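Local coordinates for protein SmhB (Serratia marcescens, PDB 6ZZH) that probably serves as one component of a tripartite, mainly helical pore-forming toxin of the family that includes the Bacillus haemolytic enterotoxin HBL, at residues A[80-85]-A[107-112]; A[30-35]-A[207-212]; A[101-106]-A[298-303]; A[160-165]-A[242-247]; A[184-189]-A[328-333]. All coordinates share one frame; numbering follows the deposited sequence. Where two conformers were deposited one is given.

Interaction 1: A[80-85]-A[107-112]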
# COMPACT_ATOMS: atom_id res chain seq x y z
N GLN A 80 18.93 -3.23 4.01
CA GLN A 80 19.79 -2.79 5.11
C GLN A 80 20.98 -3.74 5.22
O GLN A 80 22.09 -3.27 5.36
CB GLN A 80 18.98 -2.80 6.41
CG GLN A 80 19.67 -2.10 7.55
CD GLN A 80 18.78 -2.04 8.77
OE1 GLN A 80 18.72 -2.98 9.54
NE2 GLN A 80 18.10 -0.92 8.97
N ASP A 81 20.72 -5.04 5.19
CA ASP A 81 21.77 -6.06 5.33
C ASP A 81 22.70 -5.93 4.13
O ASP A 81 23.91 -6.00 4.30
CB ASP A 81 21.17 -7.46 5.41
CG ASP A 81 22.18 -8.59 5.51
OD1 ASP A 81 22.98 -8.55 6.42
OD2 ASP A 81 22.15 -9.50 4.67
N TYR A 82 22.13 -5.79 2.94
CA TYR A 82 22.95 -5.70 1.72
C TYR A 82 23.95 -4.54 1.88
O TYR A 82 25.18 -4.73 1.68
CB TYR A 82 22.15 -5.49 0.43
CG TYR A 82 23.13 -5.19 -0.66
CD1 TYR A 82 23.85 -6.22 -1.25
CD2 TYR A 82 23.48 -3.89 -0.97
CE1 TYR A 82 24.87 -5.96 -2.16
CE2 TYR A 82 24.49 -3.62 -1.88
CZ TYR A 82 25.19 -4.65 -2.47
OH TYR A 82 26.24 -4.38 -3.32
N PHE A 83 23.43 -3.36 2.19
CA PHE A 83 24.25 -2.14 2.24
C PHE A 83 25.19 -2.14 3.44
O PHE A 83 26.27 -1.66 3.26
CB PHE A 83 23.37 -0.91 2.09
CG PHE A 83 22.99 -0.68 0.66
CD1 PHE A 83 23.96 -0.33 -0.28
CD2 PHE A 83 21.68 -0.82 0.25
CE1 PHE A 83 23.61 -0.06 -1.59
CE2 PHE A 83 21.34 -0.59 -1.06
CZ PHE A 83 22.30 -0.20 -1.98
N GLU A 84 24.81 -2.72 4.57
CA GLU A 84 25.72 -2.86 5.74
C GLU A 84 26.89 -3.76 5.32
O GLU A 84 28.03 -3.46 5.66
CB GLU A 84 25.01 -3.49 6.93
CG GLU A 84 24.02 -2.54 7.55
CD GLU A 84 23.34 -2.97 8.83
OE1 GLU A 84 23.42 -4.16 9.17
OE2 GLU A 84 22.77 -2.11 9.49
N THR A 85 26.58 -4.80 4.55
CA THR A 85 27.60 -5.75 4.06
C THR A 85 28.51 -5.06 3.05
O THR A 85 29.73 -5.21 3.16
CB THR A 85 26.93 -7.00 3.51
OG1 THR A 85 26.12 -7.57 4.53
CG2 THR A 85 27.94 -8.03 3.07
N GLY A 107 32.13 -11.29 -4.91
CA GLY A 107 31.32 -12.51 -4.94
C GLY A 107 30.34 -12.54 -3.79
O GLY A 107 29.16 -12.77 -4.02
N MET A 108 30.80 -12.29 -2.58
CA MET A 108 29.93 -12.29 -1.37
C MET A 108 28.79 -11.27 -1.52
O MET A 108 27.64 -11.62 -1.22
CB MET A 108 30.74 -11.97 -0.12
CG MET A 108 31.69 -13.08 0.27
SD MET A 108 32.73 -12.56 1.65
CE MET A 108 31.47 -11.81 2.70
N VAL A 109 29.07 -10.06 -2.01
CA VAL A 109 28.01 -9.01 -2.16
C VAL A 109 27.10 -9.39 -3.33
O VAL A 109 25.91 -9.14 -3.21
CB VAL A 109 28.52 -7.55 -2.25
CG1 VAL A 109 28.84 -6.95 -0.89
CG2 VAL A 109 29.69 -7.32 -3.16
N SER A 110 27.62 -9.94 -4.43
CA SER A 110 26.76 -10.36 -5.57
C SER A 110 25.82 -11.48 -5.12
O SER A 110 24.66 -11.49 -5.55
CB SER A 110 27.56 -10.76 -6.77
OG SER A 110 28.52 -11.73 -6.41
N ASP A 111 26.31 -12.38 -4.27
CA ASP A 111 25.47 -13.51 -3.78
C ASP A 111 24.29 -12.94 -2.99
O ASP A 111 23.16 -13.33 -3.28
CB ASP A 111 26.28 -14.51 -2.97
CG ASP A 111 27.27 -15.32 -3.80
OD1 ASP A 111 27.27 -15.19 -5.08
OD2 ASP A 111 28.06 -16.10 -3.17
N LYS A 112 24.57 -12.03 -2.06
CA LYS A 112 23.50 -11.41 -1.24
C LYS A 112 22.50 -10.69 -2.16
O LYS A 112 21.33 -10.95 -2.04
CB LYS A 112 24.08 -10.45 -0.20
CG LYS A 112 24.86 -11.17 0.87
CD LYS A 112 25.34 -10.24 1.93
CE LYS A 112 24.27 -9.98 2.94
NZ LYS A 112 24.29 -11.03 3.97

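Interaction 2: A[30-35]-A[207-212]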
# COMPACT_ATOMS: atom_id res chain seq x y z
N ARG A 30 -11.22 -6.81 5.68
CA ARG A 30 -11.33 -7.86 6.75
C ARG A 30 -12.39 -7.44 7.77
O ARG A 30 -13.15 -8.31 8.26
CB ARG A 30 -9.98 -8.09 7.44
N GLN A 31 -12.52 -6.16 8.07
CA GLN A 31 -13.46 -5.76 9.15
C GLN A 31 -14.90 -5.64 8.61
O GLN A 31 -15.80 -5.43 9.44
CB GLN A 31 -13.00 -4.44 9.76
CG GLN A 31 -11.63 -4.54 10.42
CD GLN A 31 -11.23 -3.27 11.13
OE1 GLN A 31 -12.00 -2.29 11.19
NE2 GLN A 31 -10.03 -3.30 11.70
N GLN A 32 -15.12 -5.75 7.29
CA GLN A 32 -16.48 -5.61 6.72
C GLN A 32 -17.37 -6.75 7.24
O GLN A 32 -17.04 -7.91 7.04
CB GLN A 32 -16.49 -5.59 5.19
CG GLN A 32 -17.89 -5.50 4.62
CD GLN A 32 -18.64 -4.28 5.06
OE1 GLN A 32 -18.13 -3.17 4.87
NE2 GLN A 32 -19.85 -4.45 5.58
N ILE A 33 -18.49 -6.38 7.84
CA ILE A 33 -19.54 -7.29 8.38
C ILE A 33 -20.37 -7.77 7.20
O ILE A 33 -20.52 -7.03 6.23
CB ILE A 33 -20.42 -6.56 9.41
CG1 ILE A 33 -19.62 -6.05 10.61
CG2 ILE A 33 -21.57 -7.43 9.88
CD1 ILE A 33 -18.77 -7.10 11.30
N PRO A 34 -20.82 -9.04 7.19
CA PRO A 34 -21.73 -9.53 6.18
C PRO A 34 -22.96 -8.63 6.02
O PRO A 34 -23.38 -8.05 6.99
CB PRO A 34 -22.18 -10.90 6.73
CG PRO A 34 -20.94 -11.37 7.44
CD PRO A 34 -20.36 -10.12 8.07
N VAL A 35 -23.50 -8.56 4.81
CA VAL A 35 -24.67 -7.71 4.51
C VAL A 35 -25.88 -8.45 5.04
O VAL A 35 -25.92 -9.69 4.99
CB VAL A 35 -24.79 -7.36 3.02
CG1 VAL A 35 -23.47 -6.87 2.44
CG2 VAL A 35 -25.30 -8.53 2.21
N THR A 207 -31.21 1.15 9.14
CA THR A 207 -31.06 -0.30 9.40
C THR A 207 -30.28 -1.00 8.27
O THR A 207 -30.30 -2.21 8.21
CB THR A 207 -32.42 -1.01 9.43
OG1 THR A 207 -32.76 -1.08 8.04
CG2 THR A 207 -33.49 -0.31 10.24
N SER A 208 -29.64 -0.24 7.41
CA SER A 208 -28.85 -0.68 6.25
C SER A 208 -27.46 -1.11 6.74
O SER A 208 -26.98 -0.51 7.71
CB SER A 208 -28.80 0.51 5.35
OG SER A 208 -28.64 0.15 4.02
N THR A 209 -26.82 -2.13 6.17
CA THR A 209 -25.47 -2.54 6.65
C THR A 209 -24.43 -1.48 6.29
O THR A 209 -24.24 -1.12 5.12
CB THR A 209 -25.02 -3.91 6.12
OG1 THR A 209 -26.00 -4.92 6.41
CG2 THR A 209 -23.67 -4.30 6.68
N PRO A 210 -23.70 -0.93 7.28
CA PRO A 210 -22.65 0.04 6.99
C PRO A 210 -21.50 -0.68 6.29
O PRO A 210 -21.16 -1.79 6.66
CB PRO A 210 -22.24 0.59 8.36
CG PRO A 210 -23.34 0.16 9.31
CD PRO A 210 -23.87 -1.14 8.73
N VAL A 211 -20.95 -0.02 5.27
CA VAL A 211 -19.82 -0.54 4.49
C VAL A 211 -18.57 0.24 4.88
O VAL A 211 -18.50 1.46 4.55
CB VAL A 211 -20.15 -0.53 3.00
CG1 VAL A 211 -18.99 -1.05 2.18
CG2 VAL A 211 -21.38 -1.35 2.72
N VAL A 212 -17.66 -0.43 5.59
CA VAL A 212 -16.33 0.08 6.02
C VAL A 212 -15.30 -0.36 4.98
O VAL A 212 -14.16 0.18 4.96
CB VAL A 212 -15.93 -0.40 7.43
CG1 VAL A 212 -16.89 0.08 8.50
CG2 VAL A 212 -15.81 -1.92 7.52
O HOH W 1 -18.86 -3.44 8.21

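Interaction 3: A[101-106]-A[298-303]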
# COMPACT_ATOMS: atom_id res chain seq x y z
N GLN A 101 41.31 -11.62 -3.68
CA GLN A 101 40.59 -11.21 -2.45
C GLN A 101 39.42 -10.32 -2.86
O GLN A 101 38.32 -10.52 -2.35
CB GLN A 101 41.58 -10.59 -1.47
CG GLN A 101 42.65 -11.59 -1.01
CD GLN A 101 43.85 -10.91 -0.41
OE1 GLN A 101 44.02 -9.71 -0.53
NE2 GLN A 101 44.70 -11.69 0.23
N TRP A 102 39.62 -9.41 -3.82
CA TRP A 102 38.56 -8.51 -4.29
C TRP A 102 37.49 -9.35 -4.98
O TRP A 102 36.30 -9.12 -4.72
CB TRP A 102 39.08 -7.37 -5.16
CG TRP A 102 39.49 -6.19 -4.33
CD1 TRP A 102 40.75 -5.81 -3.98
CD2 TRP A 102 38.60 -5.26 -3.69
NE1 TRP A 102 40.71 -4.70 -3.17
CE2 TRP A 102 39.41 -4.34 -2.99
CE3 TRP A 102 37.22 -5.11 -3.64
CZ2 TRP A 102 38.87 -3.28 -2.26
CZ3 TRP A 102 36.69 -4.07 -2.91
CH2 TRP A 102 37.50 -3.17 -2.23
N LEU A 103 37.89 -10.33 -5.79
CA LEU A 103 36.88 -11.20 -6.45
C LEU A 103 36.10 -11.95 -5.38
O LEU A 103 34.88 -12.02 -5.50
CB LEU A 103 37.57 -12.10 -7.47
CG LEU A 103 38.09 -11.34 -8.69
CD1 LEU A 103 38.92 -12.24 -9.57
CD2 LEU A 103 36.96 -10.72 -9.49
N SER A 104 36.73 -12.40 -4.30
CA SER A 104 36.00 -13.07 -3.19
C SER A 104 34.96 -12.11 -2.61
O SER A 104 33.80 -12.49 -2.45
CB SER A 104 36.87 -13.55 -2.12
OG SER A 104 36.05 -13.93 -1.02
N ALA A 105 35.39 -10.90 -2.26
CA ALA A 105 34.52 -9.86 -1.69
C ALA A 105 33.36 -9.50 -2.64
O ALA A 105 32.19 -9.56 -2.19
CB ALA A 105 35.39 -8.68 -1.35
N LEU A 106 33.64 -9.19 -3.91
CA LEU A 106 32.59 -8.92 -4.92
C LEU A 106 31.61 -10.07 -4.95
O LEU A 106 30.41 -9.80 -5.09
CB LEU A 106 33.19 -8.79 -6.32
CG LEU A 106 33.41 -7.40 -6.86
CD1 LEU A 106 34.00 -7.50 -8.26
CD2 LEU A 106 32.10 -6.63 -6.92
N ASN A 298 34.65 -6.66 -15.36
CA ASN A 298 35.61 -5.58 -15.70
C ASN A 298 36.89 -5.75 -14.89
O ASN A 298 37.96 -5.41 -15.44
CB ASN A 298 35.01 -4.18 -15.56
CG ASN A 298 34.03 -3.87 -16.66
OD1 ASN A 298 33.80 -4.68 -17.56
ND2 ASN A 298 33.45 -2.68 -16.61
N LEU A 299 36.80 -6.25 -13.66
CA LEU A 299 37.99 -6.58 -12.83
C LEU A 299 38.71 -7.76 -13.50
O LEU A 299 39.91 -7.64 -13.75
CB LEU A 299 37.57 -6.87 -11.39
CG LEU A 299 38.70 -7.21 -10.42
CD1 LEU A 299 39.73 -6.09 -10.34
CD2 LEU A 299 38.14 -7.51 -9.04
N ARG A 300 37.99 -8.83 -13.86
CA ARG A 300 38.56 -10.01 -14.57
C ARG A 300 39.16 -9.59 -15.93
O ARG A 300 40.32 -9.91 -16.15
CB ARG A 300 37.52 -11.13 -14.69
CG ARG A 300 37.17 -11.77 -13.35
CD ARG A 300 36.51 -13.13 -13.50
NE ARG A 300 35.74 -13.55 -12.33
CZ ARG A 300 36.11 -14.44 -11.40
NH1 ARG A 300 37.28 -15.05 -11.48
NH2 ARG A 300 35.31 -14.73 -10.39
N LYS A 301 38.42 -8.89 -16.79
CA LYS A 301 38.92 -8.35 -18.09
C LYS A 301 40.10 -7.40 -17.81
O LYS A 301 40.78 -7.00 -18.79
CB LYS A 301 37.87 -7.54 -18.85
CG LYS A 301 36.62 -8.27 -19.36
CD LYS A 301 35.71 -7.33 -20.15
CE LYS A 301 34.24 -7.72 -20.18
NZ LYS A 301 34.06 -9.13 -20.59
N GLY A 302 40.30 -6.98 -16.55
CA GLY A 302 41.38 -6.07 -16.15
C GLY A 302 41.15 -4.63 -16.61
O GLY A 302 42.09 -3.83 -16.51
N ILE A 303 39.93 -4.30 -17.05
CA ILE A 303 39.48 -2.96 -17.53
C ILE A 303 39.37 -1.96 -16.36
O ILE A 303 39.30 -0.75 -16.62
CB ILE A 303 38.12 -3.08 -18.24
CG1 ILE A 303 38.18 -4.04 -19.43
CG2 ILE A 303 37.60 -1.70 -18.65
CD1 ILE A 303 36.84 -4.26 -20.10

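Interaction 4: A[160-165]-A[242-247]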
# COMPACT_ATOMS: atom_id res chain seq x y z
N GLU A 160 -24.65 2.48 -12.77
CA GLU A 160 -23.34 2.46 -13.43
C GLU A 160 -22.67 3.83 -13.29
O GLU A 160 -21.44 3.89 -13.06
CB GLU A 160 -23.51 1.99 -14.88
CG GLU A 160 -22.19 1.99 -15.62
CD GLU A 160 -21.02 1.20 -15.02
OE1 GLU A 160 -21.22 0.30 -14.13
OE2 GLU A 160 -19.88 1.52 -15.42
N GLN A 161 -23.43 4.90 -13.40
CA GLN A 161 -22.94 6.28 -13.21
C GLN A 161 -22.35 6.43 -11.81
O GLN A 161 -21.23 6.93 -11.68
CB GLN A 161 -24.13 7.22 -13.40
CG GLN A 161 -23.76 8.67 -13.26
CD GLN A 161 -22.84 9.01 -14.38
OE1 GLN A 161 -21.69 8.57 -14.43
NE2 GLN A 161 -23.37 9.82 -15.29
N LEU A 162 -23.08 5.97 -10.80
CA LEU A 162 -22.62 5.99 -9.39
C LEU A 162 -21.30 5.22 -9.30
O LEU A 162 -20.33 5.74 -8.68
CB LEU A 162 -23.71 5.37 -8.51
CG LEU A 162 -23.33 5.11 -7.05
CD1 LEU A 162 -22.83 6.37 -6.36
CD2 LEU A 162 -24.49 4.52 -6.28
N ASN A 163 -21.25 4.02 -9.90
CA ASN A 163 -20.04 3.16 -9.87
C ASN A 163 -18.86 3.96 -10.43
O ASN A 163 -17.78 3.98 -9.79
CB ASN A 163 -20.28 1.81 -10.58
CG ASN A 163 -21.16 0.88 -9.76
OD1 ASN A 163 -21.51 1.16 -8.61
ND2 ASN A 163 -21.58 -0.24 -10.36
N ARG A 164 -19.01 4.60 -11.58
CA ARG A 164 -17.87 5.36 -12.17
C ARG A 164 -17.54 6.58 -11.30
O ARG A 164 -16.39 6.88 -11.14
CB ARG A 164 -18.20 5.77 -13.60
CG ARG A 164 -18.43 4.57 -14.49
CD ARG A 164 -18.80 4.99 -15.88
NE ARG A 164 -20.24 5.03 -16.24
CZ ARG A 164 -21.01 6.13 -16.41
NH1 ARG A 164 -20.54 7.36 -16.27
NH2 ARG A 164 -22.29 5.96 -16.74
N ASP A 165 -18.55 7.26 -10.77
CA ASP A 165 -18.33 8.43 -9.90
C ASP A 165 -17.53 7.98 -8.69
O ASP A 165 -16.55 8.68 -8.37
CB ASP A 165 -19.65 9.11 -9.53
CG ASP A 165 -20.26 9.89 -10.70
OD1 ASP A 165 -19.64 9.94 -11.77
OD2 ASP A 165 -21.38 10.42 -10.54
N LYS A 242 -20.80 12.54 -0.20
CA LYS A 242 -21.71 13.42 -0.97
C LYS A 242 -22.24 12.69 -2.20
O LYS A 242 -23.44 12.83 -2.52
CB LYS A 242 -20.92 14.65 -1.46
CG LYS A 242 -21.75 15.75 -2.07
CD LYS A 242 -22.40 16.58 -0.97
CE LYS A 242 -23.36 17.65 -1.44
NZ LYS A 242 -24.32 17.09 -2.41
N LEU A 243 -21.35 12.02 -2.91
CA LEU A 243 -21.72 11.33 -4.18
C LEU A 243 -22.75 10.24 -3.87
O LEU A 243 -23.68 10.07 -4.70
CB LEU A 243 -20.46 10.79 -4.83
CG LEU A 243 -19.60 11.87 -5.49
CD1 LEU A 243 -18.26 11.33 -5.91
CD2 LEU A 243 -20.34 12.48 -6.69
N TYR A 244 -22.63 9.59 -2.70
CA TYR A 244 -23.60 8.56 -2.26
C TYR A 244 -24.91 9.22 -1.86
O TYR A 244 -25.98 8.71 -2.23
CB TYR A 244 -23.09 7.70 -1.10
CG TYR A 244 -22.13 6.64 -1.55
CD1 TYR A 244 -22.51 5.69 -2.47
CD2 TYR A 244 -20.86 6.56 -1.02
CE1 TYR A 244 -21.63 4.70 -2.89
CE2 TYR A 244 -19.98 5.56 -1.41
CZ TYR A 244 -20.35 4.65 -2.38
OH TYR A 244 -19.46 3.69 -2.76
N ARG A 245 -24.81 10.32 -1.10
CA ARG A 245 -25.96 11.13 -0.63
C ARG A 245 -26.84 11.47 -1.83
O ARG A 245 -28.05 11.35 -1.71
CB ARG A 245 -25.43 12.37 0.09
CG ARG A 245 -26.50 13.31 0.63
CD ARG A 245 -25.93 14.49 1.42
NE ARG A 245 -25.12 13.96 2.53
CZ ARG A 245 -23.79 14.07 2.68
NH1 ARG A 245 -23.04 14.76 1.84
NH2 ARG A 245 -23.21 13.50 3.72
N ASP A 246 -26.24 11.87 -2.95
CA ASP A 246 -26.97 12.30 -4.18
C ASP A 246 -27.72 11.14 -4.83
O ASP A 246 -28.55 11.40 -5.65
CB ASP A 246 -26.00 12.90 -5.20
CG ASP A 246 -25.41 14.21 -4.71
OD1 ASP A 246 -25.86 14.73 -3.68
OD2 ASP A 246 -24.47 14.69 -5.34
N ARG A 247 -27.41 9.89 -4.51
CA ARG A 247 -28.12 8.72 -5.08
C ARG A 247 -28.94 8.04 -3.97
O ARG A 247 -28.97 6.80 -3.93
CB ARG A 247 -27.14 7.73 -5.71
CG ARG A 247 -26.78 8.03 -7.15
CD ARG A 247 -26.26 9.42 -7.37
NE ARG A 247 -25.41 9.39 -8.56
CZ ARG A 247 -24.08 9.54 -8.59
NH1 ARG A 247 -23.47 9.47 -9.75
NH2 ARG A 247 -23.38 9.84 -7.51

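Interaction 5: A[184-189]-A[328-333]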
# COMPACT_ATOMS: atom_id res chain seq x y z
N GLY A 184 5.15 11.47 5.12
CA GLY A 184 5.43 11.20 6.54
C GLY A 184 6.37 10.02 6.75
O GLY A 184 6.86 9.86 7.87
N LEU A 185 6.67 9.24 5.72
CA LEU A 185 7.42 7.97 5.86
C LEU A 185 8.82 8.23 6.42
O LEU A 185 9.24 7.44 7.28
CB LEU A 185 7.48 7.27 4.50
CG LEU A 185 8.20 5.92 4.46
CD1 LEU A 185 7.35 4.83 5.11
CD2 LEU A 185 8.59 5.57 3.02
N LEU A 186 9.51 9.29 5.96
CA LEU A 186 10.93 9.56 6.34
C LEU A 186 11.03 10.70 7.39
O LEU A 186 12.11 11.34 7.48
CB LEU A 186 11.73 9.83 5.06
CG LEU A 186 11.72 8.67 4.06
CD1 LEU A 186 12.59 8.96 2.83
CD2 LEU A 186 12.17 7.36 4.72
N VAL A 187 9.99 10.93 8.19
CA VAL A 187 10.04 11.91 9.32
C VAL A 187 10.44 11.14 10.58
O VAL A 187 9.63 10.34 11.07
CB VAL A 187 8.70 12.64 9.53
CG1 VAL A 187 8.75 13.52 10.77
CG2 VAL A 187 8.31 13.45 8.30
N ILE A 188 11.66 11.37 11.09
CA ILE A 188 12.15 10.75 12.35
C ILE A 188 11.21 11.24 13.47
O ILE A 188 10.88 12.45 13.47
CB ILE A 188 13.63 11.12 12.66
CG1 ILE A 188 14.63 10.58 11.63
CG2 ILE A 188 14.01 10.68 14.06
CD1 ILE A 188 15.18 11.61 10.65
N GLY A 189 10.75 10.38 14.37
CA GLY A 189 9.83 10.86 15.43
C GLY A 189 8.38 11.00 14.95
O GLY A 189 7.50 11.37 15.77
N THR A 328 16.12 2.88 5.72
CA THR A 328 15.73 1.55 6.21
C THR A 328 15.32 1.70 7.68
O THR A 328 14.35 1.10 8.07
CB THR A 328 16.81 0.48 6.00
OG1 THR A 328 17.94 0.83 6.80
CG2 THR A 328 17.21 0.29 4.54
N LYS A 329 16.03 2.47 8.46
CA LYS A 329 15.73 2.54 9.91
C LYS A 329 14.40 3.27 10.12
O LYS A 329 13.59 2.78 10.91
CB LYS A 329 16.88 3.19 10.67
CG LYS A 329 16.77 3.16 12.18
CD LYS A 329 18.11 2.78 12.87
CE LYS A 329 18.04 2.87 14.38
NZ LYS A 329 17.70 4.26 14.79
N ILE A 330 14.20 4.38 9.44
CA ILE A 330 12.96 5.19 9.64
C ILE A 330 11.77 4.37 9.16
O ILE A 330 10.81 4.22 9.92
CB ILE A 330 13.05 6.57 8.97
CG1 ILE A 330 14.20 7.39 9.54
CG2 ILE A 330 11.73 7.31 9.16
CD1 ILE A 330 14.61 8.58 8.70
N ILE A 331 11.91 3.75 8.00
CA ILE A 331 10.84 2.93 7.37
C ILE A 331 10.47 1.79 8.31
O ILE A 331 9.31 1.59 8.55
CB ILE A 331 11.25 2.46 5.97
CG1 ILE A 331 11.23 3.63 4.99
CG2 ILE A 331 10.32 1.35 5.52
CD1 ILE A 331 11.84 3.35 3.62
N LYS A 332 11.41 1.07 8.87
CA LYS A 332 11.04 -0.05 9.78
C LYS A 332 10.29 0.49 11.01
O LYS A 332 9.32 -0.14 11.45
CB LYS A 332 12.29 -0.83 10.15
CG LYS A 332 12.79 -1.74 9.02
CD LYS A 332 14.30 -2.03 9.16
CE LYS A 332 14.63 -2.98 10.28
NZ LYS A 332 14.26 -4.36 9.88
N GLN A 333 10.72 1.63 11.57
CA GLN A 333 10.05 2.20 12.77
C GLN A 333 8.61 2.56 12.37
O GLN A 333 7.68 2.14 13.08
CB GLN A 333 10.88 3.39 13.26
CG GLN A 333 10.21 4.34 14.25
CD GLN A 333 10.79 5.74 14.11
OE1 GLN A 333 10.15 6.65 13.55
NE2 GLN A 333 12.03 5.91 14.56

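Interaction 1: A[80-85]-A[107-112]
Tyr82 meets Val109, and Thr85 meets Lys112, where two consecutive long helices, 44-92 and 99-151, run side by side as an antiparallel helical hairpin. Near the closed end of this hairpin the axes of the two short segments come within 10.1 Å, their directions 172° apart. The Tyr82 ring turns an edge to the neighbouring helix: its CE1 lies 3.5 Å from the carbonyl oxygen of Val109, which sits close to the ring plane, and the same carbon reaches Val109 CB. Because CG of Tyr82 stands anti to the backbone N (chi1 171°), the ring leans across the groove while its hydroxyl bonds to Gln86. Trp285, Leu288 and Leu292 of helix 252-300 also touch this tyrosine. On the more solvent-facing side, Lys112 bends at both chi3 and chi4 and drapes its methylenes over Thr85, with CD 3.6 Å from Thr85 CG2. Its ammonium end then comes up to Asp81 in a salt bridge; the position of OD2 is less certain, and the bond is weak. That carboxylate oxygen also has a hydrogen-bond partner in Tyr116 OH. Thr85 is itself pinned within its helix: OG1 donates to Asp81 O at 2.7 Å, approaching from the opposite face of that carbonyl to the one used by Thr85 N.

Interaction 2: A[30-35]-A[207-212]
The side-chain amide of Gln32 spans the gap to Pro210 and Val212, with both of its polar atoms engaged. OE1 accepts from Val212 N at 2.9 Å, within the carbonyl plane but with a bent N-H angle of 135°, and Met213 N supplies a second donor to the same oxygen. NE2 spends one hydrogen on Pro210 O at 3.2 Å and the other on Ile33 O, its neighbour in sequence, at 2.7 Å; both bonds are nearly straight, and both acceptors lie close to the amide plane. Four bonds therefore hold this buried amide and fix which end carries the oxygen. The chain bends at chi2 (60°) to bring the group round. Structurally, residues just beyond helix 5-31 are here stitched to the long connection between the antiparallel strands 191-196 and 216-222, linking the helical bundle to the part of the protein that carries the sheet. A water bridges the two segments, accepting from Ile33 N at 3.0 Å and donating to Pro210 O. Farther along, Thr209 CG2 rests 3.8 Å from Pro34 O, while its OG1 is hydrogen-bonded to Asp36 N. Val212 CG2 packs against the backbone of Gln31 and Gln32, and Val35 N is matched by Asn51 OD1.

Interaction 3: A[101-106]-A[298-303]
The guanidinium group of Arg300 offers one face to Leu103, whose CD1 stands 3.8 Å above the plane, displaced toward the rim near NH1. NE of the same group is hydrogen-bonded to Asn296 OD1, one turn back along the helix. The other flat group, the Trp102 indole, plays its part differently: this residue meets the partner segment through CB, which touches Leu299 CD2 at 4.0 Å, while the ring system leads away to Leu309 and Arg310 of helix 306-318 and to Ile89 of helix 44-92. Between the two flat groups lies a leucine cluster. Leu103 CD2 and Leu299 CD2 press together at 3.4 Å, tighter than ordinary van der Waals contact, and the two side chains meet at a slant. Leu106 CD1 closes on the same methyl of Leu299 from the next turn. That methyl is directed there by a CG anti to the backbone N (chi1 -180°), and it is the shared meeting point of Trp102, Leu103 and Leu106. Helix 99-151 is thereby joined, near its start, to the end of helix 252-300, where Gly302 with positive phi terminates the last turn in a Schellman motif. The chemistry implies a junction resting on van der Waals packing of aliphatic groups, in which even the charged guanidinium meets Leu103 by a face rather than through an ion pair.

Interaction 4: A[160-165]-A[242-247]
Leu162 of helix 156-185 and Arg247, just past helix 230-245, run alongside each other, pointing opposite ways, to form the close-packed part of this contact. The Arg247 guanidinium lies against helix 156-185, with Leu162 CA 3.6 Å above one face. Two of its nitrogens are engaged: NH2 donates to Leu243 O at 2.8 Å within the guanidinium plane, and NH1 forms a salt bridge to Asp165 OD2, modelled so short that its exact length is doubtful. The carboxylate plane is turned 45° from the guanidinium. Deeper in, Leu162 CD1 reaches the Tyr244 ring at 4.0 Å, the two side chains crossing nearly at right angles.

Toward solvent the fit slackens. Gln161 adds little, its CG meeting the guanidinium edge at NH1, and Lys242 and Asp246 form a weak salt bridge along their own segment. On the buried side Leu162 meets Leu255 and Ser258 of helix 252-300, Tyr244 reaches Gln259 and Ser262, and Val199 and Ala200, following strand 191-196, also touch the tyrosine.

Interaction 5: A[184-189]-A[328-333]
An apolar wedge, in which Ile330 and Ile331 of helix 320-336 are gripped by Leu185, Leu186 and Ile188, marks the place where helix 156-185 gives way to the sheet region. Ile331 receives a leucine methyl from each of two consecutive residues: its CG1 is 3.8 Å from Leu185 CD2 and 3.9 Å from Leu186 CD2. The approaches differ, for Leu186 lies alongside Ile331 and points the same way, whereas Leu185 meets it at a slant. The two branches of Ile330 are divided between partners. Its CG2, anti to the backbone N while CG1 takes a chi1 of -61°, presses close to Leu185 O at 3.1 Å and touches Leu186 CA; its CD1 runs out to Ile188 CG1 at 3.5 Å, the two isoleucines crossing nearly perpendicular. This outer half is the more exposed one. There Gln333 extends toward Gly189, with OE1 no nearer to Gly189 N than 3.9 Å. On the inner flank Ile331 continues onto Asn13 and Ser16 of helix 5-31 and Val76 of helix 44-92. Past this junction the chain goes on from Gly189 into strand 191-196, and from helix 320-336 into strand 339-341, which lies parallel beside it in the sheet.

Overall arrangement
The five contacts illustrate how a long helical bundle varies its chemistry along its length. Interactions 1 and 3 share helix 99-151, adjoin in sequence and lie about 16 Å apart between centres, yet interaction 3 is buried and leucine-rich while interaction 1 adds a charged, solvent-facing rim. Interactions 2 and 4 occupy the opposite side of the chain's centre, about 18 Å apart between centres, and depend on polar groups, a neutral amide in one and an arginine in the other. Interaction 5, apolar yet largely surface-lying, uses helix 156-185 like interaction 4, but far along it; it touches interaction 1 through a probable hydrogen bond from Gln80 NE2 to Thr328 OG1.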